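Local coordinates for protein putative 2,3,4,5-tetrahydropyridine-2-carboxylate N- succinyltransferase (Campylobacter jejuni, PDB 2RIJ) that probably catalyses succinyl-CoA-dependent succinylation of tetrahydrodipicolinate, the first step of the succinylase branch of lysine biosynthesis, at residues Q45-L50 with L209-P214; E139-K144 with N161-L166. All blocks are in the same frame, centred on the assembly; numbering follows the deposited sequence. Where two conformers were deposited one is given.

Contact 1. Residues Q45-L50 with L209-P214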
loop_
_atom_site.group_PDB
_atom_site.type_symbol
_atom_site.label_atom_id
_atom_site.label_comp_id
_atom_site.label_asym_id
_atom_site.label_seq_id
_atom_site.Cartn_x
_atom_site.Cartn_y
_atom_site.Cartn_z
ATOM N N GLN A 45 -4.540 43.467 -36.901
ATOM C CA GLN A 45 -5.827 43.033 -36.396
ATOM C C GLN A 45 -6.914 43.370 -37.413
ATOM O O GLN A 45 -6.803 44.349 -38.166
ATOM C CB GLN A 45 -6.165 43.733 -35.064
ATOM C CG GLN A 45 -7.399 43.170 -34.397
ATOM C CD GLN A 45 -7.667 43.720 -33.012
ATOM O OE1 GLN A 45 -7.956 42.952 -32.069
ATOM N NE2 GLN A 45 -7.597 45.049 -32.869
ATOM N N ALA A 46 -7.985 42.594 -37.383
ATOM C CA ALA A 46 -9.175 42.833 -38.168
ATOM C C ALA A 46 -10.398 42.743 -37.250
ATOM O O ALA A 46 -10.457 41.867 -36.361
ATOM C CB ALA A 46 -9.254 41.802 -39.278
ATOM N N SER A 47 -11.329 43.681 -37.384
ATOM C CA SER A 47 -12.547 43.701 -36.575
ATOM C C SER A 47 -13.776 43.688 -37.498
ATOM O O SER A 47 -13.842 44.458 -38.463
ATOM C CB SER A 47 -12.562 44.923 -35.644
ATOM O OG SER A 47 -11.382 44.976 -34.829
ATOM N N PHE A 48 -14.741 42.821 -37.190
ATOM C CA PHE A 48 -15.978 42.719 -37.913
ATOM C C PHE A 48 -17.125 43.041 -36.983
ATOM O O PHE A 48 -17.107 42.636 -35.834
ATOM C CB PHE A 48 -16.189 41.275 -38.416
ATOM C CG PHE A 48 -15.166 40.783 -39.401
ATOM C CD1 PHE A 48 -13.965 40.259 -38.976
ATOM C CD2 PHE A 48 -15.467 40.735 -40.748
ATOM C CE1 PHE A 48 -13.036 39.739 -39.832
ATOM C CE2 PHE A 48 -14.543 40.230 -41.647
ATOM C CZ PHE A 48 -13.315 39.702 -41.173
ATOM N N ALA A 49 -18.169 43.679 -37.509
ATOM C CA ALA A 49 -19.388 43.870 -36.740
ATOM C C ALA A 49 -20.504 42.948 -37.194
ATOM O O ALA A 49 -21.552 42.910 -36.550
ATOM C CB ALA A 49 -19.853 45.340 -36.825
ATOM N N LEU A 50 -20.270 42.215 -38.289
ATOM C CA LEU A 50 -21.262 41.296 -38.874
ATOM C C LEU A 50 -20.517 40.168 -39.566
ATOM O O LEU A 50 -19.612 40.418 -40.360
ATOM C CB LEU A 50 -22.142 41.989 -39.923
ATOM C CG LEU A 50 -23.218 42.991 -39.512
ATOM C CD1 LEU A 50 -23.755 43.730 -40.767
ATOM C CD2 LEU A 50 -24.347 42.317 -38.711
ATOM N N LEU A 209 -13.151 39.505 -25.630
ATOM C CA LEU A 209 -13.995 40.646 -25.347
ATOM C C LEU A 209 -13.620 41.894 -26.164
ATOM O O LEU A 209 -14.354 42.857 -26.180
ATOM C CB LEU A 209 -14.067 40.913 -23.819
ATOM C CG LEU A 209 -14.914 39.914 -23.023
ATOM C CD1 LEU A 209 -14.690 40.213 -21.504
ATOM C CD2 LEU A 209 -16.417 39.960 -23.404
ATOM N N ALA A 210 -12.492 41.854 -26.884
ATOM C CA ALA A 210 -12.182 42.945 -27.792
ATOM C C ALA A 210 -13.098 42.828 -29.033
ATOM O O ALA A 210 -13.185 43.781 -29.837
ATOM C CB ALA A 210 -10.665 42.958 -28.197
ATOM N N HIS A 211 -13.773 41.692 -29.185
ATOM C CA HIS A 211 -14.511 41.379 -30.439
ATOM C C HIS A 211 -15.957 40.891 -30.299
ATOM O O HIS A 211 -16.746 41.095 -31.220
ATOM C CB HIS A 211 -13.723 40.342 -31.256
ATOM C CG HIS A 211 -12.406 40.838 -31.727
ATOM N ND1 HIS A 211 -12.247 41.552 -32.895
ATOM C CD2 HIS A 211 -11.182 40.774 -31.150
ATOM C CE1 HIS A 211 -10.980 41.912 -33.009
ATOM N NE2 HIS A 211 -10.317 41.477 -31.953
ATOM N N ILE A 212 -16.285 40.202 -29.204
ATOM C CA ILE A 212 -17.538 39.472 -29.073
ATOM C C ILE A 212 -18.289 39.992 -27.870
ATOM O O ILE A 212 -17.693 40.265 -26.835
ATOM C CB ILE A 212 -17.241 37.951 -28.881
ATOM C CG1 ILE A 212 -16.284 37.470 -30.006
ATOM C CG2 ILE A 212 -18.564 37.078 -28.748
ATOM C CD1 ILE A 212 -16.875 37.360 -31.400
ATOM N N ILE A 213 -19.601 40.107 -28.017
ATOM C CA ILE A 213 -20.489 40.534 -26.968
ATOM C C ILE A 213 -21.176 39.291 -26.443
ATOM O O ILE A 213 -21.951 38.662 -27.179
ATOM C CB ILE A 213 -21.533 41.543 -27.484
ATOM C CG1 ILE A 213 -20.847 42.773 -28.091
ATOM C CG2 ILE A 213 -22.533 41.973 -26.335
ATOM C CD1 ILE A 213 -21.762 43.705 -28.950
ATOM N N PRO A 214 -20.915 38.926 -25.181
ATOM C CA PRO A 214 -21.580 37.734 -24.631
ATOM C C PRO A 214 -23.106 37.875 -24.601
ATOM O O PRO A 214 -23.620 38.990 -24.644
ATOM C CB PRO A 214 -21.077 37.711 -23.185
ATOM C CG PRO A 214 -19.774 38.365 -23.216
ATOM C CD PRO A 214 -19.977 39.502 -24.183
HETATM O O HOH W 1 -13.054 45.182 -32.383
#
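The imidazole of His211 meets the Gln45 side-chain amide almost at right angles, the two planes 81° apart, with Gln45 OE1 at the ring edge and near the ring plane. There His211 NE2 donates a 2.8 Å hydrogen bond to Gln45 OE1. The bond is bent (140° at the hydrogen), and the donor stands well above the carbonyl plane of the amide. Gln45 gets there on an extended chain, its CG anti to the backbone N (chi1 -172°), while its NE2 is engaged by Asp34. Obliquely to the ring lie Ala46 O, 3.4 Å from His211 CE1, and Ser47 OG, 3.6 Å from the same carbon. Ala46 O is buried without a hydrogen-bond donor, and the CE1-H may offer it some electrostatic relief. His211 ND1 pairs with Tyr146 OH, so both ring nitrogens are held, which should restrain rotation of the imidazole. One water donates to Ser47 OG and to Ala210 O (2.9 Å), adding a second link. Lys191 of a second subunit reaches the carbonyls of both His211 and Phe48. The contact thus fastens a strand of the N-terminal antiparallel sheet to the linker that leads into the left-handed beta-helix of this hexapeptide-repeat acyltransferase family.

Contact 2. Residues E139-K144 with N161-L166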
loop_
_atom_site.group_PDB
_atom_site.type_symbol
_atom_site.label_atom_id
_atom_site.label_comp_id
_atom_site.label_asym_id
_atom_site.label_seq_id
_atom_site.Cartn_x
_atom_site.Cartn_y
_atom_site.Cartn_z
ATOM N N GLU A 139 -6.403 38.542 -42.420
ATOM C CA GLU A 139 -7.827 38.803 -42.541
ATOM C C GLU A 139 -8.669 37.514 -42.454
ATOM O O GLU A 139 -9.720 37.491 -41.802
ATOM C CB GLU A 139 -8.115 39.543 -43.871
ATOM C CG GLU A 139 -7.520 40.966 -43.974
ATOM C CD GLU A 139 -6.122 41.052 -44.618
ATOM O OE1 GLU A 139 -5.284 40.107 -44.511
ATOM O OE2 GLU A 139 -5.843 42.119 -45.210
ATOM N N SER A 140 -8.263 36.465 -43.178
ATOM C CA SER A 140 -9.012 35.221 -43.154
ATOM C C SER A 140 -8.851 34.486 -41.815
ATOM O O SER A 140 -9.789 33.868 -41.356
ATOM C CB SER A 140 -8.696 34.309 -44.330
ATOM O OG SER A 140 -7.396 33.811 -44.247
ATOM N N ILE A 141 -7.689 34.590 -41.169
ATOM C CA ILE A 141 -7.536 34.052 -39.814
ATOM C C ILE A 141 -8.577 34.702 -38.896
ATOM O O ILE A 141 -9.259 34.022 -38.120
ATOM C CB ILE A 141 -6.123 34.319 -39.185
ATOM C CG1 ILE A 141 -5.043 33.591 -39.963
ATOM C CG2 ILE A 141 -6.111 33.852 -37.705
ATOM C CD1 ILE A 141 -3.626 34.080 -39.685
ATOM N N TYR A 142 -8.703 36.014 -38.983
ATOM C CA TYR A 142 -9.662 36.732 -38.121
ATOM C C TYR A 142 -11.121 36.355 -38.431
ATOM O O TYR A 142 -11.930 36.150 -37.497
ATOM C CB TYR A 142 -9.425 38.234 -38.177
ATOM C CG TYR A 142 -8.462 38.730 -37.129
ATOM C CD1 TYR A 142 -7.109 38.694 -37.338
ATOM C CD2 TYR A 142 -8.925 39.146 -35.878
ATOM C CE1 TYR A 142 -6.230 39.114 -36.366
ATOM C CE2 TYR A 142 -8.048 39.574 -34.903
ATOM C CZ TYR A 142 -6.709 39.568 -35.163
ATOM O OH TYR A 142 -5.808 39.984 -34.208
ATOM N N LEU A 143 -11.452 36.168 -39.715
ATOM C CA LEU A 143 -12.798 35.699 -40.061
ATOM C C LEU A 143 -13.084 34.298 -39.430
ATOM O O LEU A 143 -14.189 34.049 -38.905
ATOM C CB LEU A 143 -13.003 35.667 -41.561
ATOM C CG LEU A 143 -14.373 35.224 -42.059
ATOM C CD1 LEU A 143 -15.523 35.983 -41.425
ATOM C CD2 LEU A 143 -14.382 35.357 -43.572
ATOM N N LYS A 144 -12.123 33.384 -39.539
ATOM C CA LYS A 144 -12.203 32.066 -38.925
ATOM C C LYS A 144 -12.381 32.158 -37.387
ATOM O O LYS A 144 -13.253 31.522 -36.823
ATOM C CB LYS A 144 -10.970 31.247 -39.300
ATOM C CG LYS A 144 -10.961 30.806 -40.804
ATOM C CD LYS A 144 -9.615 30.285 -41.281
ATOM C CE LYS A 144 -9.688 29.689 -42.690
ATOM N NZ LYS A 144 -10.370 28.390 -42.724
ATOM N N ASN A 161 -4.907 25.972 -39.445
ATOM C CA ASN A 161 -3.494 25.613 -39.486
ATOM C C ASN A 161 -2.685 26.709 -40.102
ATOM O O ASN A 161 -3.098 27.300 -41.103
ATOM C CB ASN A 161 -3.269 24.312 -40.256
ATOM C CG ASN A 161 -3.845 23.108 -39.530
ATOM O OD1 ASN A 161 -3.828 23.041 -38.292
ATOM N ND2 ASN A 161 -4.387 22.157 -40.302
ATOM N N GLY A 162 -1.531 26.986 -39.497
ATOM C CA GLY A 162 -0.661 28.045 -39.986
ATOM C C GLY A 162 -0.918 29.423 -39.417
ATOM O O GLY A 162 -0.162 30.361 -39.696
ATOM N N ALA A 163 -1.949 29.546 -38.589
ATOM C CA ALA A 163 -2.356 30.853 -38.072
ATOM C C ALA A 163 -1.208 31.525 -37.346
ATOM O O ALA A 163 -0.916 32.689 -37.588
ATOM C CB ALA A 163 -3.553 30.723 -37.182
ATOM N N PHE A 164 -0.510 30.789 -36.510
ATOM C CA PHE A 164 0.582 31.375 -35.750
ATOM C C PHE A 164 1.671 31.945 -36.634
ATOM O O PHE A 164 2.272 32.964 -36.311
ATOM C CB PHE A 164 1.188 30.356 -34.790
ATOM C CG PHE A 164 0.453 30.232 -33.507
ATOM C CD1 PHE A 164 -0.667 29.425 -33.410
ATOM C CD2 PHE A 164 0.890 30.911 -32.374
ATOM C CE1 PHE A 164 -1.338 29.292 -32.200
ATOM C CE2 PHE A 164 0.214 30.781 -31.166
ATOM C CZ PHE A 164 -0.899 29.969 -31.081
ATOM N N GLY A 165 1.931 31.321 -37.770
ATOM C CA GLY A 165 2.969 31.842 -38.632
ATOM C C GLY A 165 2.606 33.114 -39.366
ATOM O O GLY A 165 3.480 33.860 -39.782
ATOM N N LEU A 166 1.317 33.341 -39.583
ATOM C CA LEU A 166 0.850 34.511 -40.303
ATOM C C LEU A 166 0.672 35.759 -39.404
ATOM O O LEU A 166 0.812 36.903 -39.862
ATOM C CB LEU A 166 -0.481 34.178 -40.991
ATOM C CG LEU A 166 -0.378 33.269 -42.241
ATOM C CD1 LEU A 166 -1.692 33.209 -42.979
ATOM C CD2 LEU A 166 0.697 33.706 -43.206
#
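Three residues along the helix from Ile141, the side chain that touches Ala163 and Leu166, the ammonium nitrogen NZ of Lys144 is gripped by two backbone carbonyls, Lys133 O and Asn159 O, with Asp132 OD1 adding a long, weak ion pair. Because Asn159 lies just ahead of residues 161-166, this polar tie holds the approach to the short helix against helix 138-149, beside an interface that is itself apolar. Ile141 carries that interface with two branches. Its CG2, set anti to the backbone N, lies against the methyl of Ala163, 4.1 Å from Ala163 CB. The other branch leaves beside the backbone N (chi1 -65°) and runs on extended (chi2 164°), which brings CD1 to the base of the Leu166 side chain. The two side chains slant across one another, and Ile141 CD1 stands 3.4 Å from Leu166 CB, tighter than usual for carbons; Leu166 CD1 follows at 3.9 Å from Ile141 CD1. Ile141 CD1 also rests 3.7 Å from Ala163 O, a carbonyl that takes a weak backbone bond from Leu166 N. Ile141 therefore covers one side of the single turn of helix 163-166, which starts after Gly162 at the N-cap. Helix 138-149 thus lies between the short helix 163-166 and the antiparallel sheet, where Glu139 and Leu143 pack on strands 43-48 and 124-129.

How the contacts relate
The centres of contacts 1 and 2 lie about 15 Å apart, and helix 138-149 joins them. Along the chain the order is 45-50, 139-144, 161-166, 209-214, so both segments of contact 2 fall between those of contact 1. The two touch directly: Tyr142 CD2 comes within 3.2 Å of Ala46 O, and Phe48 CE1 packs 3.9 Å from Leu143 N. Farther along the same helix, Tyr146 hydrogen-bonds through OH to His211 ND1 and Phe48 N, one on each segment of contact 1. The helix therefore bears on strand 43-48, joining the N-terminal sheet to helix 163-166 and to the linker that leads into the beta-helix, away from the predicted succinyl-CoA site.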